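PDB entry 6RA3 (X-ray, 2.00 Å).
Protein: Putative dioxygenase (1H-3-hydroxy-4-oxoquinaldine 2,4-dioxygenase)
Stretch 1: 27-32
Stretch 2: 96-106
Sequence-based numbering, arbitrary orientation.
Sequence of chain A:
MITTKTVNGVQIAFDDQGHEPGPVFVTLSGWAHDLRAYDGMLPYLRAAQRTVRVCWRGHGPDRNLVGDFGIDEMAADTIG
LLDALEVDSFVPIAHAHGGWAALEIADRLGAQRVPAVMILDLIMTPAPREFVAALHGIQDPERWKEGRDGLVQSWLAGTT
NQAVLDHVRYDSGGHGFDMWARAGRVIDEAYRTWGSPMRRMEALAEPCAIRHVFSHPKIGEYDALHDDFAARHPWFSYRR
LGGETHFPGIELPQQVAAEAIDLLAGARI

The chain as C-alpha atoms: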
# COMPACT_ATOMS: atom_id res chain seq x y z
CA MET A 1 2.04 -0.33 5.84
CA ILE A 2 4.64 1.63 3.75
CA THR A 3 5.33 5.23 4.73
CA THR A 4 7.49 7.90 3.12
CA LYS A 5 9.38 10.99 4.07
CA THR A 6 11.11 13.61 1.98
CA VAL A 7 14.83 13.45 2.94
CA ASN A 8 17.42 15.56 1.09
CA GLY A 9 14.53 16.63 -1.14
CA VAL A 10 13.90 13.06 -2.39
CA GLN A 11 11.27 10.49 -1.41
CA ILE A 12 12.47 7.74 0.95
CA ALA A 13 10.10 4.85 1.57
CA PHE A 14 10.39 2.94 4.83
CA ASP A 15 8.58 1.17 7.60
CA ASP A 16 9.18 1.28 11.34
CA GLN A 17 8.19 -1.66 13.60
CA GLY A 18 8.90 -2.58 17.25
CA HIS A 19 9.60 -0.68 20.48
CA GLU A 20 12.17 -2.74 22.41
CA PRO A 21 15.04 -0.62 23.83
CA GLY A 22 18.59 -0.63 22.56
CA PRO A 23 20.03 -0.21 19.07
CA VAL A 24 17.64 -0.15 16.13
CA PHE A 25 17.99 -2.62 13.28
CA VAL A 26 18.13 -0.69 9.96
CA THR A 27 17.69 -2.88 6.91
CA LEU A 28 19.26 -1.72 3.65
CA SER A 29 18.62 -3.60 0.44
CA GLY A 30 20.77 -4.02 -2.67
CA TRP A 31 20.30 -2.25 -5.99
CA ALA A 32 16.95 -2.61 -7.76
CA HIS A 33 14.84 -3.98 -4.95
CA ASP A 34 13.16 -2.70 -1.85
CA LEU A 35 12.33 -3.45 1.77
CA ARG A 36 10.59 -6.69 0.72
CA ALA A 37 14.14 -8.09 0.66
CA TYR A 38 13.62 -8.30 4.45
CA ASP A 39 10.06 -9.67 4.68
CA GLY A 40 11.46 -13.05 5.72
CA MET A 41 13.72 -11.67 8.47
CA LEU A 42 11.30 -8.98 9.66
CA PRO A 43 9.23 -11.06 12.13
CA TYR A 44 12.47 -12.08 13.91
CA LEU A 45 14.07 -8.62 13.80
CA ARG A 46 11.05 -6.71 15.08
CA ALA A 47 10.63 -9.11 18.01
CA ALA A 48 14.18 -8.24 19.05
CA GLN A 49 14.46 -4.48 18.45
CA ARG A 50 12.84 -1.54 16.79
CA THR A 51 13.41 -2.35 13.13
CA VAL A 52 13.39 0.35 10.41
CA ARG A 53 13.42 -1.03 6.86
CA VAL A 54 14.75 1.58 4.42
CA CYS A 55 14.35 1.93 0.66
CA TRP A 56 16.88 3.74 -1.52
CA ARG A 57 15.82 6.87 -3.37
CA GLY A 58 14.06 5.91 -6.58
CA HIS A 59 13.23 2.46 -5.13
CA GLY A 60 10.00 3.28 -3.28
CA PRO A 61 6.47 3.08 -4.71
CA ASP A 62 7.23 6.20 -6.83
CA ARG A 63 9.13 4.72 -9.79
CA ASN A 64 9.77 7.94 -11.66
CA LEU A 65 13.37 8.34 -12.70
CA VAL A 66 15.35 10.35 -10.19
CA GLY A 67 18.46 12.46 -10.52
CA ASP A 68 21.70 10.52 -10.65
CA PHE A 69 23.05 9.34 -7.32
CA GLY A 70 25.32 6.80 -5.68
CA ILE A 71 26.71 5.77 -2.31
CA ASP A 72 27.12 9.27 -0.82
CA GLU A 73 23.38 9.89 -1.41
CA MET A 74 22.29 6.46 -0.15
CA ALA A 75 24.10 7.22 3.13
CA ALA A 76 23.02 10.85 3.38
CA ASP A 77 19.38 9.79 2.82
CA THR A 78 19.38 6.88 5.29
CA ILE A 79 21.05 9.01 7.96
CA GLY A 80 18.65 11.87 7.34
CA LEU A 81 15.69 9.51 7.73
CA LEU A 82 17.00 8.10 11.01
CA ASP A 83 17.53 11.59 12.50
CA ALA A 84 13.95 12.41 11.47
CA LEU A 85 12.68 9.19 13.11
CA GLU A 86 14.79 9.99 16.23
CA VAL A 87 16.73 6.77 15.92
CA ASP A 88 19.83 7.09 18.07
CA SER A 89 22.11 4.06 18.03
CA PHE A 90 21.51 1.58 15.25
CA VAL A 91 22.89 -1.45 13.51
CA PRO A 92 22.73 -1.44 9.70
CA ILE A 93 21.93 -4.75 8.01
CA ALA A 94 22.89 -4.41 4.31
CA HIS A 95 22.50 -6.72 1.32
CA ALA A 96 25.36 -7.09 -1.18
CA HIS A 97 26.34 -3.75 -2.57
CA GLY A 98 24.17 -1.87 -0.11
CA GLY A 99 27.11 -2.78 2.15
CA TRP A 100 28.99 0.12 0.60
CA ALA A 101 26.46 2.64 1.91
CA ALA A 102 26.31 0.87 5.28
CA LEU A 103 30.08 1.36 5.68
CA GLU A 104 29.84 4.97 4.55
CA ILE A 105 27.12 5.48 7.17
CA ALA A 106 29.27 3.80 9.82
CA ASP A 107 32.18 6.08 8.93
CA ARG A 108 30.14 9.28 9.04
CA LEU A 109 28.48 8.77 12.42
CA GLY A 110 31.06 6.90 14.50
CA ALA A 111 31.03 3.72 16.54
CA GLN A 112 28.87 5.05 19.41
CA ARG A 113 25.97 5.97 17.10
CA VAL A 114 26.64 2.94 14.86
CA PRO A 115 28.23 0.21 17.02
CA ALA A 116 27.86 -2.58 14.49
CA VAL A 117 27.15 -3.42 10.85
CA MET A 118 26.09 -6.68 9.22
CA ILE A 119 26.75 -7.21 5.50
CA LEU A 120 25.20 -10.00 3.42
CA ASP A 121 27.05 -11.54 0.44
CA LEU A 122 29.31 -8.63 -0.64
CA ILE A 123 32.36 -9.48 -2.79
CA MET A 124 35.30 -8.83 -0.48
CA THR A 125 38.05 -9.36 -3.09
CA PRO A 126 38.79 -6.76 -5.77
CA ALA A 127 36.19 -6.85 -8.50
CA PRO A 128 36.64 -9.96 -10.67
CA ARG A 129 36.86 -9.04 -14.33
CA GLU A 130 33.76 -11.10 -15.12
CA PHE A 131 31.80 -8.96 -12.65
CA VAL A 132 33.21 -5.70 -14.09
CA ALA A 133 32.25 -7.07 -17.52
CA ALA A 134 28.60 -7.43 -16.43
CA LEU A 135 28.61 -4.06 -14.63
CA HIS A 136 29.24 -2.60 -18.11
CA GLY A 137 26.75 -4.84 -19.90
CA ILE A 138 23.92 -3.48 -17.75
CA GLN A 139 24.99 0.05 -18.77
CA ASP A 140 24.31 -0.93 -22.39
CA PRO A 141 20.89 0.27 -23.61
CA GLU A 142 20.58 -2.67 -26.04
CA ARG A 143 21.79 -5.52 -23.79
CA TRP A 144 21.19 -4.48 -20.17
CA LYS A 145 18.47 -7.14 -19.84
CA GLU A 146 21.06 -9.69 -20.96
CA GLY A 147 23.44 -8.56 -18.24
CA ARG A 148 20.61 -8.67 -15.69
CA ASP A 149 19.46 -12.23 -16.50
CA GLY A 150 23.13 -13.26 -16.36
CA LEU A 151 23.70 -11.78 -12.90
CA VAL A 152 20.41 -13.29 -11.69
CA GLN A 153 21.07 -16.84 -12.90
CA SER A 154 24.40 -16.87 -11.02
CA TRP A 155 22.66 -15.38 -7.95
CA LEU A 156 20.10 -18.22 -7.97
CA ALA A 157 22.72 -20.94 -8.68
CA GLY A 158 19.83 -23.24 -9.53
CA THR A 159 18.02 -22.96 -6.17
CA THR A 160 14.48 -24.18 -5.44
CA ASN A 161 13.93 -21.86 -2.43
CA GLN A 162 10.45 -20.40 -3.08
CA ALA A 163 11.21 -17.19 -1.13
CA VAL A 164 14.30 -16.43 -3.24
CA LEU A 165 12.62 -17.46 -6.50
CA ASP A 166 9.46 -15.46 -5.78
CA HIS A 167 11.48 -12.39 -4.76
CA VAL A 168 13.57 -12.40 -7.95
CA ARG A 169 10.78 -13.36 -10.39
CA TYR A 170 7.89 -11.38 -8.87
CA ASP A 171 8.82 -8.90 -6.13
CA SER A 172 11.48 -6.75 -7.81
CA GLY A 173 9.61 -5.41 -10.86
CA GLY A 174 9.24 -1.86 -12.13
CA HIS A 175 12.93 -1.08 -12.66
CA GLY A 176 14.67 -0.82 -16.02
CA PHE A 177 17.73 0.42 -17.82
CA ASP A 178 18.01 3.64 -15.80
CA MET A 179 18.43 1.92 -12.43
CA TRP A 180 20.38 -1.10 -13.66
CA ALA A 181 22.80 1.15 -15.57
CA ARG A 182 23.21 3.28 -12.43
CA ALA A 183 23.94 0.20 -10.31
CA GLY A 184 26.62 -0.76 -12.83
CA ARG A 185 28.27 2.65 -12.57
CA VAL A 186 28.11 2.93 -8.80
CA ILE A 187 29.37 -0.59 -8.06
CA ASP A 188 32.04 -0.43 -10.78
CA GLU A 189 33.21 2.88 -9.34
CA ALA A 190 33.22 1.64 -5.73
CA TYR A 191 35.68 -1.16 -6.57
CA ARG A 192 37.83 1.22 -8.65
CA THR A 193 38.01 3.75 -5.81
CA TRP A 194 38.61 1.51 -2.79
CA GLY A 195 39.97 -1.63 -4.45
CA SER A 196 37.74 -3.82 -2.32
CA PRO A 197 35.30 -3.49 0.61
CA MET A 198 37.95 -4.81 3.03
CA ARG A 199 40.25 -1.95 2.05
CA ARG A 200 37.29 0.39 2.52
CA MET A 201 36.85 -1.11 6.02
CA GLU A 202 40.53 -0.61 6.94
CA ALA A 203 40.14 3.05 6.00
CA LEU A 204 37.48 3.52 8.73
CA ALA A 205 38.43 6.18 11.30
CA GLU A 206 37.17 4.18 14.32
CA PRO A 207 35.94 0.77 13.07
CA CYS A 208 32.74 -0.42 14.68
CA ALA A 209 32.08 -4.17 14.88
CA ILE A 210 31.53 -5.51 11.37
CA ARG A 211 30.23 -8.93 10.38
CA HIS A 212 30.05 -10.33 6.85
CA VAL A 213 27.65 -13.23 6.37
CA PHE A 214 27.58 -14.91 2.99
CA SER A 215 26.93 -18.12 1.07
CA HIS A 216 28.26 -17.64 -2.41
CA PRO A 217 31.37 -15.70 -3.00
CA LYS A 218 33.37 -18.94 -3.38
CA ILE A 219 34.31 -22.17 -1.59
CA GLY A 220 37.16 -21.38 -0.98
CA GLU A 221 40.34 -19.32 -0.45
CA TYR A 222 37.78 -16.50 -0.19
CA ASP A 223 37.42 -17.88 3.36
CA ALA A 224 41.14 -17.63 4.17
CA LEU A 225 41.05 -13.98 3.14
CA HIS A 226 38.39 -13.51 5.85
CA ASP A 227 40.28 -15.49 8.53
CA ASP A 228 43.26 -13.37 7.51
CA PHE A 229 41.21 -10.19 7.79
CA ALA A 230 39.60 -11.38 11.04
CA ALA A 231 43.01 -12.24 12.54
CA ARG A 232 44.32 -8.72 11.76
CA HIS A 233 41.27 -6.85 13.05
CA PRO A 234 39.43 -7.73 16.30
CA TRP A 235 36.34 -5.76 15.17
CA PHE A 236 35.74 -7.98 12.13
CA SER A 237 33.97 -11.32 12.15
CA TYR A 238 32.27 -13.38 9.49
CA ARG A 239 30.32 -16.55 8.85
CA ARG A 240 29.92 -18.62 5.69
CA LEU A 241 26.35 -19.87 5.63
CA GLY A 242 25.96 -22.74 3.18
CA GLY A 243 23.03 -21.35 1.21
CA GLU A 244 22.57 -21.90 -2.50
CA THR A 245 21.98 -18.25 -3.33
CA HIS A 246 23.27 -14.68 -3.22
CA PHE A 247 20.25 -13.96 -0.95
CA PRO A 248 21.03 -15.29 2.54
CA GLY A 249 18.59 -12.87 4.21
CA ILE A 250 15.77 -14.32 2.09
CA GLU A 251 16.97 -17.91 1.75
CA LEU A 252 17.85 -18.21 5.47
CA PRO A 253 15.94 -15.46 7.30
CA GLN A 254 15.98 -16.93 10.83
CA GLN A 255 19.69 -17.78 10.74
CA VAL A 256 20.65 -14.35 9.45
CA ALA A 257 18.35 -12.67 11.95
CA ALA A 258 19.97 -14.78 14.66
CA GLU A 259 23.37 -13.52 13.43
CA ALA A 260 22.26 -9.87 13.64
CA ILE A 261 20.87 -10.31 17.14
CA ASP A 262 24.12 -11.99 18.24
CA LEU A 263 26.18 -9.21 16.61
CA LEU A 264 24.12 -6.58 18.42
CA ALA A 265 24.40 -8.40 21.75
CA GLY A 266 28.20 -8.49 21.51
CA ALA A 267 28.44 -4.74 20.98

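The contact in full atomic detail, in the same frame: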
# COMPACT_ATOMS: atom_id res chain seq x y z
N THR A 27 17.49 -2.03 8.05
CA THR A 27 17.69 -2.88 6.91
C THR A 27 17.90 -2.01 5.67
O THR A 27 17.25 -0.96 5.50
CB THR A 27 16.54 -3.85 6.68
OG1 THR A 27 15.42 -3.19 6.07
CG2 THR A 27 16.11 -4.49 7.99
N LEU A 28 18.85 -2.43 4.85
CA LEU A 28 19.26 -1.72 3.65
C LEU A 28 19.40 -2.78 2.59
O LEU A 28 20.12 -3.76 2.79
CB LEU A 28 20.58 -0.97 3.86
CG LEU A 28 20.58 0.08 4.95
CD1 LEU A 28 22.00 0.50 5.28
CD2 LEU A 28 19.74 1.30 4.58
N SER A 29 18.68 -2.60 1.48
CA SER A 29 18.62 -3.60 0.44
C SER A 29 19.72 -3.31 -0.59
O SER A 29 20.47 -2.34 -0.48
CB SER A 29 17.23 -3.62 -0.20
OG SER A 29 16.22 -3.93 0.76
N GLY A 30 19.86 -4.21 -1.55
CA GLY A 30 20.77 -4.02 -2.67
C GLY A 30 20.15 -3.13 -3.73
O GLY A 30 19.13 -2.48 -3.52
N TRP A 31 20.79 -3.09 -4.91
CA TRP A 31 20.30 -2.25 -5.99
C TRP A 31 19.12 -2.94 -6.63
O TRP A 31 19.12 -4.14 -6.81
CB TRP A 31 21.38 -1.97 -7.04
CG TRP A 31 22.34 -0.96 -6.62
CD1 TRP A 31 23.47 -1.18 -5.93
CD2 TRP A 31 22.26 0.47 -6.83
NE1 TRP A 31 24.11 -0.00 -5.69
CE2 TRP A 31 23.39 1.02 -6.24
CE3 TRP A 31 21.35 1.31 -7.47
CZ2 TRP A 31 23.66 2.38 -6.27
CZ3 TRP A 31 21.60 2.66 -7.48
CH2 TRP A 31 22.75 3.19 -6.89
N ALA A 32 18.09 -2.15 -6.97
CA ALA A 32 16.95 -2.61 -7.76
C ALA A 32 15.97 -3.46 -6.98
O ALA A 32 15.26 -4.26 -7.57
CB ALA A 32 17.37 -3.40 -9.01
N ALA A 96 24.34 -7.27 -0.14
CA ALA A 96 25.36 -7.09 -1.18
C ALA A 96 25.82 -5.64 -1.24
O ALA A 96 26.29 -5.08 -0.25
CB ALA A 96 24.82 -7.56 -2.53
N HIS A 97 25.66 -5.01 -2.39
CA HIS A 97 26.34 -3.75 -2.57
C HIS A 97 25.71 -2.60 -1.81
O HIS A 97 26.33 -1.54 -1.72
CB HIS A 97 26.49 -3.51 -4.08
CG HIS A 97 27.31 -4.59 -4.72
ND1 HIS A 97 28.68 -4.62 -4.62
CD2 HIS A 97 26.94 -5.74 -5.33
CE1 HIS A 97 29.13 -5.71 -5.22
NE2 HIS A 97 28.10 -6.41 -5.66
N GLY A 98 24.56 -2.80 -1.15
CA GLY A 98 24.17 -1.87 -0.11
C GLY A 98 25.19 -1.78 1.01
O GLY A 98 25.27 -0.75 1.70
N GLY A 99 26.02 -2.83 1.18
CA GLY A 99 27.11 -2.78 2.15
C GLY A 99 27.97 -1.54 2.01
O GLY A 99 28.47 -1.00 3.00
N TRP A 100 28.15 -1.05 0.77
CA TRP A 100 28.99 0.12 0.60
C TRP A 100 28.42 1.32 1.30
O TRP A 100 29.17 2.11 1.88
CB TRP A 100 29.20 0.43 -0.89
CG TRP A 100 29.94 -0.59 -1.66
CD1 TRP A 100 29.41 -1.59 -2.42
CD2 TRP A 100 31.37 -0.70 -1.79
NE1 TRP A 100 30.42 -2.33 -3.00
CE2 TRP A 100 31.63 -1.81 -2.62
CE3 TRP A 100 32.45 0.03 -1.28
CZ2 TRP A 100 32.93 -2.21 -2.97
CZ3 TRP A 100 33.75 -0.37 -1.63
CH2 TRP A 100 33.96 -1.48 -2.46
N ALA A 101 27.09 1.52 1.21
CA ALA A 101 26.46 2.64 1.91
C ALA A 101 26.48 2.43 3.41
O ALA A 101 26.71 3.37 4.17
CB ALA A 101 25.02 2.81 1.41
N ALA A 102 26.24 1.19 3.84
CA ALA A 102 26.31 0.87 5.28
C ALA A 102 27.66 1.26 5.87
O ALA A 102 27.72 1.82 6.97
CB ALA A 102 26.04 -0.62 5.49
N LEU A 103 28.76 0.99 5.15
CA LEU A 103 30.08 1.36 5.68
C LEU A 103 30.30 2.87 5.62
O LEU A 103 30.90 3.45 6.53
CB LEU A 103 31.15 0.60 4.90
CG LEU A 103 30.97 -0.91 5.04
CD1 LEU A 103 31.79 -1.70 4.06
CD2 LEU A 103 31.32 -1.32 6.47
N GLU A 104 29.78 3.52 4.58
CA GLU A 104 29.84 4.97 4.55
C GLU A 104 29.08 5.55 5.73
O GLU A 104 29.55 6.49 6.38
CB GLU A 104 29.30 5.51 3.21
CG GLU A 104 29.30 7.03 3.08
CD GLU A 104 30.71 7.64 3.20
OE1 GLU A 104 31.68 6.93 2.88
OE2 GLU A 104 30.83 8.83 3.60
N ILE A 105 27.89 5.00 6.02
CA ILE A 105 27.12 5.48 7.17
C ILE A 105 27.89 5.25 8.46
O ILE A 105 27.93 6.12 9.35
CB ILE A 105 25.73 4.80 7.22
CG1 ILE A 105 24.87 5.19 6.00
CG2 ILE A 105 25.01 5.16 8.54
CD1 ILE A 105 23.68 4.22 5.71
N ALA A 106 28.49 4.06 8.61
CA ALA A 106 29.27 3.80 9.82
C ALA A 106 30.40 4.81 9.97
O ALA A 106 30.67 5.28 11.08
CB ALA A 106 29.82 2.39 9.81
O HOH W 1 26.47 0.15 -4.10

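Stretch 2 enters the contact through a tight bend and leaves it as a helix. In stretch 1, Thr 27 and Leu 28 end a strand and a loop follows; of these two, Leu 28 makes the contact and Thr 27 is out of reach. The two segments bury 239 Å² between them, both sides summed. No direct hydrogen bond joins them. The contact rests on close packing and on one bridging water.

Ala 96 begins the bend, with phi/psi of 34/-121. Its methyl group points sideways to stretch 1 and stays 5.4 Å from it at the nearest approach of Ala 96 CB to Gly 30 CA. Its carbonyl is used within the turn: Gly 99 N donates to Ala 96 O at 2.7 Å.

His 97 comes next and faces Trp 31. The two side chains meet at Trp 31 CD1 and His 97 CB, 4.2 Å apart. His 97 CB lies at the edge of the indole, near its plane, so this is an edge contact and not a stack. Trp 31 sets off sideways from its CA, but its end comes nearer to stretch 2. Water 1 ties the same two residues together. It accepts from Trp 31 NE1 at 2.8 Å and donates to His 97 O at 2.9 Å. The indole N-H and the backbone carbonyl are thus linked without touching each other. His 97 O also receives Trp 100 N, at 3.1 Å. On the imidazole, His 97 ND1 accepts a weak hydrogen bond from Trp 100 NE1 at 3.3 Å, with an angle of 146°.

Gly 98 is where the backbones come closest: its CA is 4.8 Å from Gly 30 CA. Gly 98 CA packs against Ser 29 O at 3.7 Å, and Gly 98 N lies 4.3 Å from Gly 30 CA. A side chain would not fit here. An ideal CB on Gly 98 would point toward stretch 1 and fall 2.5 Å from Ser 29 O, a clash. The Ser 29 side chain points away from stretch 2, so its backbone makes this approach.

Gly 99 has no contact with stretch 1. An ideal CB there would point away from it, but would be crowded by Ala 96 O at 3.0 Å. Trp 100 is also out of reach of stretch 1.

From here the helix presents one side to the strand. Ala 101 points toward stretch 1 but makes no close contact. Ala 102 does, with Ala 102 CB 4.2 Å from Leu 28 CD1. Leu 103 and Glu 104 are out of reach. Ile 105 then returns to the contact, one helical turn on from Ala 101 and Ala 102. Ile 105 CD1 lies 4.1 Å from the same Leu 28 CD1. Both contacts are apolar, and Leu 28 points toward the helix to make them. Ala 106 is again out of reach. Regular backbone hydrogen bonds hold this spacing, among them Ile 105 N to Ala 101 O at 2.7 Å.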